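Local coordinates for protein aminotransferase (Psychrobacter arcticus 273-4, PDB 3IF2) that probably transfers amino groups between amino acids and keto acids, perhaps from valine to pyruvate, using pyridoxal 5'-phosphate as cofactor, at residues 74-79 and 309-314; 146-151 and 167-172; 152-157 and 211-216. One frame throughout, in Å; residues are numbered along the deposited sequence.

Interaction 1 of 3, residues 74-79 and 309-314; sequences ISMANY and TRFGAA. With PLP (pyridoxal-5'-phosphate), chain E.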
loop_
_atom_site.group_PDB
_atom_site.type_symbol
_atom_site.label_atom_id
_atom_site.label_comp_id
_atom_site.label_asym_id
_atom_site.label_seq_id
_atom_site.Cartn_x
_atom_site.Cartn_y
_atom_site.Cartn_z
ATOM N N ILE A 74 -14.481 15.164 0.693
ATOM C CA ILE A 74 -14.777 14.380 -0.513
ATOM C C ILE A 74 -13.635 13.387 -0.807
ATOM O O ILE A 74 -13.882 12.211 -1.141
ATOM C CB ILE A 74 -15.115 15.321 -1.739
ATOM C CG1 ILE A 74 -16.460 16.047 -1.488
ATOM C CG2 ILE A 74 -15.196 14.549 -3.046
ATOM C CD1 ILE A 74 -16.746 17.202 -2.451
ATOM N N SER A 75 -12.407 13.876 -0.627
ATOM C CA SER A 75 -11.174 13.121 -0.815
ATOM C C SER A 75 -11.078 11.973 0.234
ATOM O O SER A 75 -10.810 10.825 -0.113
ATOM C CB SER A 75 -10.008 14.105 -0.749
ATOM O OG SER A 75 -8.793 13.493 -1.064
HETATM N N MSE A 76 -11.312 12.295 1.507
HETATM C CA MSE A 76 -11.427 11.287 2.599
HETATM C C MSE A 76 -12.542 10.218 2.441
HETATM O O MSE A 76 -12.344 9.041 2.749
HETATM C CB MSE A 76 -11.829 12.000 3.900
HETATM C CG MSE A 76 -10.764 12.239 4.870
HETATM SE SE MSE A 76 -11.527 13.257 6.323
HETATM C CE MSE A 76 -10.884 14.882 5.514
ATOM N N ALA A 77 -13.735 10.698 2.069
ATOM C CA ALA A 77 -14.971 9.900 2.077
ATOM C C ALA A 77 -15.205 8.946 0.918
ATOM O O ALA A 77 -16.205 8.238 0.929
ATOM C CB ALA A 77 -16.196 10.819 2.252
ATOM N N ASN A 78 -14.302 8.927 -0.060
ATOM C CA ASN A 78 -14.443 8.121 -1.277
ATOM C C ASN A 78 -13.147 7.437 -1.716
ATOM O O ASN A 78 -12.052 8.034 -1.629
ATOM C CB ASN A 78 -14.884 9.022 -2.426
ATOM C CG ASN A 78 -16.226 9.638 -2.198
ATOM O OD1 ASN A 78 -17.245 9.018 -2.487
ATOM N ND2 ASN A 78 -16.246 10.877 -1.707
ATOM N N TYR A 79 -13.289 6.192 -2.173
ATOM C CA TYR A 79 -12.220 5.441 -2.781
ATOM C C TYR A 79 -11.925 6.124 -4.110
ATOM O O TYR A 79 -12.868 6.532 -4.793
ATOM C CB TYR A 79 -12.686 4.007 -3.167
ATOM C CG TYR A 79 -12.910 3.014 -2.042
ATOM C CD1 TYR A 79 -11.822 2.402 -1.426
ATOM C CD2 TYR A 79 -14.192 2.631 -1.644
ATOM C CE1 TYR A 79 -11.999 1.491 -0.388
ATOM C CE2 TYR A 79 -14.383 1.711 -0.596
ATOM C CZ TYR A 79 -13.266 1.142 0.018
ATOM O OH TYR A 79 -13.358 0.216 1.019
ATOM N N THR A 309 -3.776 5.383 -1.903
ATOM C CA THR A 309 -4.055 6.489 -0.989
ATOM C C THR A 309 -4.303 7.768 -1.767
ATOM O O THR A 309 -3.837 7.894 -2.902
ATOM C CB THR A 309 -2.905 6.634 0.015
ATOM O OG1 THR A 309 -3.388 7.335 1.141
ATOM C CG2 THR A 309 -1.718 7.322 -0.578
ATOM N N ARG A 310 -5.077 8.693 -1.210
ATOM C CA ARG A 310 -5.338 9.938 -1.951
ATOM C C ARG A 310 -5.112 11.266 -1.259
ATOM O O ARG A 310 -5.190 12.296 -1.930
ATOM C CB ARG A 310 -6.701 9.873 -2.639
ATOM C CG ARG A 310 -7.888 9.783 -1.756
ATOM C CD ARG A 310 -9.146 9.406 -2.550
ATOM N NE ARG A 310 -9.468 10.370 -3.605
ATOM C CZ ARG A 310 -10.628 10.473 -4.263
ATOM N NH1 ARG A 310 -11.685 9.723 -3.964
ATOM N NH2 ARG A 310 -10.740 11.397 -5.221
ATOM N N PHE A 311 -4.720 11.274 0.006
ATOM C CA PHE A 311 -4.592 12.546 0.653
ATOM C C PHE A 311 -3.372 13.345 0.219
ATOM O O PHE A 311 -3.410 14.594 0.235
ATOM C CB PHE A 311 -4.791 12.502 2.179
ATOM C CG PHE A 311 -5.510 13.714 2.647
ATOM C CD1 PHE A 311 -6.917 13.772 2.545
ATOM C CD2 PHE A 311 -4.812 14.860 3.000
ATOM C CE1 PHE A 311 -7.620 14.942 2.875
ATOM C CE2 PHE A 311 -5.498 16.046 3.345
ATOM C CZ PHE A 311 -6.902 16.091 3.271
ATOM N N GLY A 312 -2.310 12.638 -0.173
ATOM C CA GLY A 312 -1.140 13.271 -0.747
ATOM C C GLY A 312 -1.541 13.959 -2.049
ATOM O O GLY A 312 -1.193 15.132 -2.275
ATOM N N ALA A 313 -2.293 13.231 -2.875
ATOM C CA ALA A 313 -2.887 13.748 -4.114
ATOM C C ALA A 313 -3.722 15.007 -3.853
ATOM O O ALA A 313 -3.622 15.975 -4.582
ATOM C CB ALA A 313 -3.771 12.664 -4.780
ATOM N N ALA A 314 -4.533 14.976 -2.801
ATOM C CA ALA A 314 -5.413 16.093 -2.455
ATOM C C ALA A 314 -4.614 17.369 -2.180
ATOM O O ALA A 314 -4.966 18.424 -2.699
ATOM C CB ALA A 314 -6.321 15.734 -1.294
HETATM N N1 PLP E . -13.611 -6.642 3.922
HETATM C C2 PLP E . -14.866 -6.539 3.357
HETATM C C2A PLP E . -15.884 -7.522 3.838
HETATM C C3 PLP E . -15.137 -5.528 2.400
HETATM O O3 PLP E . -16.386 -5.397 1.832
HETATM C C4 PLP E . -14.098 -4.634 2.009
HETATM C C4A PLP E . -14.358 -3.399 1.152
HETATM O O4A PLP E . -15.040 -3.439 0.135
HETATM C C5 PLP E . -12.813 -4.782 2.599
HETATM C C6 PLP E . -12.601 -5.784 3.551
HETATM C C5A PLP E . -11.637 -3.877 2.205
HETATM O O4P PLP E . -11.739 -2.620 2.827
HETATM P P PLP E . -10.492 -1.626 2.894
HETATM O O1P PLP E . -9.275 -2.140 2.196
HETATM O O2P PLP E . -10.163 -1.429 4.358
HETATM O O3P PLP E . -11.049 -0.390 2.305
#
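Arg310 reaches Asn78 and Ser75 with CG set between its own backbone N and carbonyl carbon (chi1 64°), CD continuing nearly straight and the chain bending at chi3 (-60°). Ser75 answers with OG anti to its backbone N, where it meets CB of Ala314. The setting is the dimer interface of a fold-type I, aspartate-aminotransferase-like enzyme: helix 71-77 packs against the start of helix 311-321, with Arg310 at the N-cap position of the latter. Arg310 NH1 donates to Asn78 O at 2.9 Å, with an N-H...O angle of 161°. The acceptor lies close to the guanidinium plane, yet the donor stands well above the carbonyl plane of Asn78. One face of the guanidinium lies over Ser75 CA, and the methylene CD of Arg310 comes 3.3 Å from Ser75 O. NH2 of Arg310 forms a salt bridge with Asp85, a second partner for the same guanidinium. Asn78 turns its amide back on its own helix, ND2 to Ile74 O at 2.8 Å, in the carbonyl plane and on a lone pair. Apolar contact is lighter: Met76, modelled as selenomethionine, brings CE to 4.2 Å from Phe311 CE1, and the Phe311 ring also meets Phe311 of the second subunit. The chain beyond Asn78 carries Tyr79 to the cofactor site of that neighbouring subunit, whose Arg283 and Ser275 are also hydrogen-bonded to the pyridoxal phosphate. There Tyr79 OH donates to O3P of the cofactor at 2.7 Å, with O3P near the plane of the tyrosine ring, at its edge.

Interaction 2 of 3, residues 146-151 and 167-172; sequences SILLPL and HFAAVL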
loop_
_atom_site.group_PDB
_atom_site.type_symbol
_atom_site.label_atom_id
_atom_site.label_comp_id
_atom_site.label_asym_id
_atom_site.label_seq_id
_atom_site.Cartn_x
_atom_site.Cartn_y
_atom_site.Cartn_z
ATOM N N SER A 146 16.395 -10.842 -14.659
ATOM C CA SER A 146 16.812 -9.869 -13.658
ATOM C C SER A 146 16.580 -8.437 -14.084
ATOM O O SER A 146 16.447 -8.154 -15.281
ATOM C CB SER A 146 18.305 -10.064 -13.369
ATOM O OG SER A 146 18.494 -11.251 -12.646
ATOM N N ILE A 147 16.530 -7.550 -13.084
ATOM C CA ILE A 147 16.445 -6.096 -13.282
ATOM C C ILE A 147 17.917 -5.660 -13.317
ATOM O O ILE A 147 18.647 -5.898 -12.358
ATOM C CB ILE A 147 15.698 -5.397 -12.127
ATOM C CG1 ILE A 147 14.290 -6.008 -11.914
ATOM C CG2 ILE A 147 15.605 -3.906 -12.371
ATOM C CD1 ILE A 147 13.348 -6.011 -13.141
ATOM N N LEU A 148 18.362 -5.076 -14.433
ATOM C CA LEU A 148 19.756 -4.641 -14.593
ATOM C C LEU A 148 19.963 -3.266 -13.957
ATOM O O LEU A 148 19.294 -2.310 -14.336
ATOM C CB LEU A 148 20.176 -4.612 -16.075
ATOM C CG LEU A 148 21.588 -4.117 -16.459
ATOM C CD1 LEU A 148 22.682 -4.812 -15.675
ATOM C CD2 LEU A 148 21.830 -4.306 -17.936
ATOM N N LEU A 149 20.870 -3.189 -12.977
ATOM C CA LEU A 149 21.271 -1.947 -12.340
ATOM C C LEU A 149 22.572 -1.620 -13.064
ATOM O O LEU A 149 23.570 -2.294 -12.846
ATOM C CB LEU A 149 21.478 -2.131 -10.831
ATOM C CG LEU A 149 20.318 -2.699 -10.003
ATOM C CD1 LEU A 149 20.674 -2.657 -8.526
ATOM C CD2 LEU A 149 19.020 -1.954 -10.251
ATOM N N PRO A 150 22.572 -0.608 -13.954
ATOM C CA PRO A 150 23.759 -0.299 -14.743
ATOM C C PRO A 150 24.949 0.277 -13.970
ATOM O O PRO A 150 26.059 0.341 -14.514
ATOM C CB PRO A 150 23.229 0.698 -15.772
ATOM C CG PRO A 150 22.210 1.420 -15.072
ATOM C CD PRO A 150 21.559 0.450 -14.120
ATOM N N LEU A 151 24.721 0.698 -12.732
ATOM C CA LEU A 151 25.785 1.172 -11.863
ATOM C C LEU A 151 25.350 1.059 -10.400
ATOM O O LEU A 151 24.234 1.422 -10.058
ATOM C CB LEU A 151 26.164 2.622 -12.231
ATOM C CG LEU A 151 27.195 3.390 -11.390
ATOM C CD1 LEU A 151 27.873 4.466 -12.204
ATOM C CD2 LEU A 151 26.562 4.003 -10.166
ATOM N N HIS A 167 16.528 -11.182 -7.948
ATOM C CA HIS A 167 16.754 -11.091 -9.387
ATOM C C HIS A 167 17.282 -9.729 -9.827
ATOM O O HIS A 167 16.592 -8.950 -10.491
ATOM C CB HIS A 167 15.437 -11.452 -10.097
ATOM C CG HIS A 167 14.869 -12.761 -9.648
ATOM N ND1 HIS A 167 15.356 -13.974 -10.085
ATOM C CD2 HIS A 167 13.916 -13.048 -8.732
ATOM C CE1 HIS A 167 14.699 -14.950 -9.485
ATOM N NE2 HIS A 167 13.818 -14.415 -8.662
ATOM N N PHE A 168 18.512 -9.444 -9.407
ATOM C CA PHE A 168 19.239 -8.241 -9.818
ATOM C C PHE A 168 20.550 -8.649 -10.472
ATOM O O PHE A 168 21.187 -9.589 -10.025
ATOM C CB PHE A 168 19.523 -7.346 -8.621
ATOM C CG PHE A 168 18.300 -6.680 -8.063
ATOM C CD1 PHE A 168 17.658 -5.672 -8.800
ATOM C CD2 PHE A 168 17.794 -7.019 -6.798
ATOM C CE1 PHE A 168 16.520 -5.031 -8.304
ATOM C CE2 PHE A 168 16.661 -6.376 -6.289
ATOM C CZ PHE A 168 16.022 -5.380 -7.054
ATOM N N ALA A 169 20.888 -7.990 -11.576
ATOM C CA ALA A 169 22.172 -8.135 -12.255
ATOM C C ALA A 169 22.754 -6.739 -12.075
ATOM O O ALA A 169 22.212 -5.775 -12.602
ATOM C CB ALA A 169 21.984 -8.454 -13.709
ATOM N N ALA A 170 23.817 -6.624 -11.290
ATOM C CA ALA A 170 24.421 -5.334 -10.983
ATOM C C ALA A 170 25.763 -5.202 -11.687
ATOM O O ALA A 170 26.520 -6.169 -11.739
ATOM C CB ALA A 170 24.594 -5.228 -9.515
ATOM N N VAL A 171 26.038 -4.026 -12.257
ATOM C CA VAL A 171 27.319 -3.734 -12.912
ATOM C C VAL A 171 28.123 -2.832 -11.971
ATOM O O VAL A 171 27.592 -1.837 -11.457
ATOM C CB VAL A 171 27.134 -3.070 -14.287
ATOM C CG1 VAL A 171 28.508 -2.769 -14.937
ATOM C CG2 VAL A 171 26.300 -3.968 -15.179
ATOM N N LEU A 172 29.382 -3.195 -11.725
ATOM C CA LEU A 172 30.251 -2.412 -10.839
ATOM C C LEU A 172 30.680 -1.103 -11.511
ATOM O O LEU A 172 30.747 -1.027 -12.744
ATOM C CB LEU A 172 31.482 -3.210 -10.405
ATOM C CG LEU A 172 31.235 -4.541 -9.668
ATOM C CD1 LEU A 172 32.465 -4.866 -8.852
ATOM C CD2 LEU A 172 30.033 -4.530 -8.738
HETATM O O HOH W 1 21.529 -12.002 -11.924
HETATM O O HOH W 2 28.672 0.309 -13.973
#
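Leu148 and Val171 meet through their branches: CD1 of Leu148 lies 3.7 Å from CG2 of Val171 and also 3.3 Å from Ala169 O. CG of Leu148 stands anti to the backbone N (chi1 177°), and CD1 lies beside the CB of Ala169. The methyl of Ala169 sits between CD1 of Leu148 and CB of Ser146, the latter 4.0 Å away. Leu196 of helix 193-197 packs on both Leu148 and Val171 from this face. On the opposite face, where Ile147, Leu149, Phe168 and Ala170 project, the aromatic ring is the chief bump. CD1 of Phe168 is 3.9 Å from Ile147 CB and 4.2 Å from Leu149 CG, so one ring atom, CD1, touches both branched side chains, with Ile147 O at the ring's edge.

The backbones run parallel in the large sheet of the aminotransferase fold, their short axes 4.5 Å apart at closest approach and 24° from alignment. Four hydrogen bonds join them in the alternating parallel pattern, from Ile147 N to His167 O through to Val171 N to Leu149 O, the last at 3.1 Å. At one end a water bridges Ser146 OG and Phe168 O. Strand 207-213 continues the sheet beyond 142-149. The chemistry therefore divides the work: main-chain amides fix the register, while apolar side chains pack on both faces of this largely buried strand pair.

Interaction 3 of 3, residues 152-157 and 211-216; sequences TPEYIG and CCSRPT. With PLP (pyridoxal-5'-phosphate), chain C.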
loop_
_atom_site.group_PDB
_atom_site.type_symbol
_atom_site.label_atom_id
_atom_site.label_comp_id
_atom_site.label_asym_id
_atom_site.label_seq_id
_atom_site.Cartn_x
_atom_site.Cartn_y
_atom_site.Cartn_z
ATOM N N THR A 152 26.230 0.504 -9.570
ATOM C CA THR A 152 26.050 0.417 -8.125
ATOM C C THR A 152 27.199 1.269 -7.538
ATOM O O THR A 152 28.190 1.499 -8.230
ATOM C CB THR A 152 26.072 -1.037 -7.629
ATOM O OG1 THR A 152 27.262 -1.682 -8.091
ATOM C CG2 THR A 152 24.876 -1.793 -8.163
ATOM N N PRO A 153 27.086 1.748 -6.286
ATOM C CA PRO A 153 26.002 1.579 -5.331
ATOM C C PRO A 153 24.641 2.120 -5.792
ATOM O O PRO A 153 24.565 3.049 -6.610
ATOM C CB PRO A 153 26.473 2.324 -4.086
ATOM C CG PRO A 153 27.856 2.741 -4.339
ATOM C CD PRO A 153 28.236 2.466 -5.719
ATOM N N GLU A 154 23.592 1.465 -5.319
ATOM C CA GLU A 154 22.214 1.839 -5.609
ATOM C C GLU A 154 21.358 1.718 -4.370
ATOM O O GLU A 154 21.826 1.246 -3.342
ATOM C CB GLU A 154 21.653 1.010 -6.783
ATOM C CG GLU A 154 21.670 1.752 -8.124
ATOM C CD GLU A 154 20.640 2.887 -8.218
ATOM O OE1 GLU A 154 19.947 3.169 -7.209
ATOM O OE2 GLU A 154 20.552 3.506 -9.313
ATOM N N TYR A 155 20.108 2.140 -4.497
ATOM C CA TYR A 155 19.168 2.203 -3.387
ATOM C C TYR A 155 18.980 0.898 -2.621
ATOM O O TYR A 155 18.611 -0.123 -3.207
ATOM C CB TYR A 155 17.824 2.729 -3.896
ATOM C CG TYR A 155 16.732 2.873 -2.859
ATOM C CD1 TYR A 155 16.970 3.492 -1.622
ATOM C CD2 TYR A 155 15.426 2.442 -3.145
ATOM C CE1 TYR A 155 15.930 3.615 -0.676
ATOM C CE2 TYR A 155 14.389 2.581 -2.239
ATOM C CZ TYR A 155 14.632 3.168 -1.014
ATOM O OH TYR A 155 13.579 3.256 -0.155
ATOM N N ILE A 156 19.255 0.957 -1.316
ATOM C CA ILE A 156 19.105 -0.180 -0.392
ATOM C C ILE A 156 17.701 -0.824 -0.455
ATOM O O ILE A 156 17.573 -2.045 -0.327
ATOM C CB ILE A 156 19.494 0.235 1.084
ATOM C CG1 ILE A 156 19.585 -0.964 2.038
ATOM C CG2 ILE A 156 18.544 1.265 1.627
ATOM C CD1 ILE A 156 20.155 -0.609 3.417
ATOM N N GLY A 157 16.676 -0.001 -0.660
ATOM C CA GLY A 157 15.270 -0.449 -0.736
ATOM C C GLY A 157 14.820 -1.291 -1.925
ATOM O O GLY A 157 13.718 -1.862 -1.886
ATOM N N CYS A 211 17.100 -0.509 -14.557
ATOM C CA CYS A 211 16.665 0.452 -13.542
ATOM C C CYS A 211 17.782 1.207 -12.816
ATOM O O CYS A 211 18.840 0.642 -12.541
ATOM C CB CYS A 211 15.801 -0.249 -12.498
ATOM S SG CYS A 211 15.052 0.920 -11.322
ATOM N N CYS A 212 17.518 2.481 -12.503
ATOM C CA CYS A 212 18.423 3.300 -11.696
ATOM C C CYS A 212 17.757 4.541 -11.104
ATOM O O CYS A 212 16.741 4.992 -11.613
ATOM C CB CYS A 212 19.613 3.758 -12.516
ATOM S SG CYS A 212 19.112 4.819 -13.831
ATOM N N SER A 213 18.366 5.075 -10.043
ATOM C CA SER A 213 17.924 6.276 -9.357
ATOM C C SER A 213 18.762 7.456 -9.835
ATOM O O SER A 213 19.977 7.312 -10.008
ATOM C CB SER A 213 17.992 6.109 -7.839
ATOM O OG SER A 213 19.234 5.608 -7.400
ATOM N N ARG A 214 18.098 8.602 -10.052
ATOM C CA ARG A 214 18.723 9.811 -10.582
ATOM C C ARG A 214 18.078 11.088 -9.994
ATOM O O ARG A 214 16.957 11.451 -10.391
ATOM C CB ARG A 214 18.606 9.803 -12.118
ATOM C CG ARG A 214 19.553 10.754 -12.827
ATOM C CD ARG A 214 19.148 10.962 -14.257
ATOM N NE ARG A 214 20.142 11.735 -15.005
ATOM C CZ ARG A 214 19.915 12.464 -16.105
ATOM N NH1 ARG A 214 18.692 12.610 -16.637
ATOM N NH2 ARG A 214 20.940 13.100 -16.679
ATOM N N PRO A 215 18.736 11.734 -8.997
ATOM C CA PRO A 215 19.992 11.363 -8.313
ATOM C C PRO A 215 19.863 10.083 -7.487
ATOM O O PRO A 215 18.753 9.670 -7.119
ATOM C CB PRO A 215 20.326 12.566 -7.429
ATOM C CG PRO A 215 19.147 13.466 -7.462
ATOM C CD PRO A 215 18.214 13.039 -8.542
ATOM N N THR A 216 21.017 9.487 -7.185
ATOM C CA THR A 216 21.090 8.213 -6.519
ATOM C C THR A 216 21.215 8.295 -5.003
ATOM O O THR A 216 21.921 9.153 -4.471
ATOM C CB THR A 216 22.278 7.409 -7.070
ATOM O OG1 THR A 216 22.127 7.277 -8.484
ATOM C CG2 THR A 216 22.374 6.015 -6.437
HETATM N N1 PLP C . 13.820 6.174 -4.411
HETATM C C2 PLP C . 14.941 6.561 -3.709
HETATM C C2A PLP C . 16.195 6.813 -4.485
HETATM C C3 PLP C . 14.871 6.722 -2.306
HETATM O O3 PLP C . 15.959 7.109 -1.570
HETATM C C4 PLP C . 13.658 6.458 -1.627
HETATM C C4A PLP C . 13.715 6.378 -0.106
HETATM O O4A PLP C . 12.891 6.967 0.606
HETATM C C5 PLP C . 12.510 6.051 -2.384
HETATM C C6 PLP C . 12.632 5.922 -3.781
HETATM C C5A PLP C . 11.152 5.699 -1.745
HETATM O O4P PLP C . 10.299 6.810 -1.563
HETATM P P PLP C . 8.746 6.608 -1.214
HETATM O O1P PLP C . 8.170 5.217 -1.105
HETATM O O2P PLP C . 8.099 7.312 -2.358
HETATM O O3P PLP C . 8.554 7.295 0.080
#
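Glu154 and Ser213 face each other where the loop 152-157, entered through a cis peptide bond before Pro153, passes the C-terminal end of strand 207-213, with CA atoms of Glu154 and Thr216 nearest at 6.5 Å. This is the pyridoxal phosphate pocket of a fold-type I aminotransferase, at the ends of its central sheet strands. The carboxylate of Glu154 reaches across with the chain bent at chi2 (-71°). Each oxygen takes a donor from Ser213 on its syn side: OE2 accepts Ser213 N at 2.8 Å, and OE1 accepts Ser213 OG. OE1 also accepts Tyr155 N at 2.9 Å through its anti lone pair; three bonds hold the carboxylate's rotation, and the two from Ser213 tie the loop to the strand. Three donors would be consistent with an ionised carboxylate, though no proton is located. Thr216 adds a lighter contact: its CG2 lies 3.7 Å from Pro153 O, while its OG1 donates to Ser213 O at 2.6 Å, from above that carbonyl's plane.

Glu154 thus acts as a second-shell residue, holding the backbone of Tyr155, whose ring lies against the cofactor. One ring face carries Gly157 N above its centre; the other looks onto the pyridine, C3 standing 3.6 Å above the plane and toward the rim. Asp245 and Asn217 also hydrogen-bond the cofactor, and Tyr155 OH lies 3.1 Å from C4A of the pyridoxal phosphate.

Interactions 2 and 3 share the central sheet and touch: Leu148 O lies 2.8 Å from Cys211 N, a probable hydrogen bond between neighbouring strands 142-149 and 207-213, and their centres are about 10 Å apart. Both are buried, but interaction 2 is main-chain pairing flanked by apolar side chains, whereas interaction 3 gathers a carboxylate and hydroxyls beside the cofactor. Interaction 1 is only partly buried and lies about 30 Å from interaction 3, centre to centre, at the subunit boundary; there one arginine-to-carbonyl hydrogen bond and light apolar contact join the neighbourhoods of two helices. Interactions 1 and 3 nevertheless both serve pyridoxal phosphate sites, 1 in the neighbouring subunit and 3 in its own.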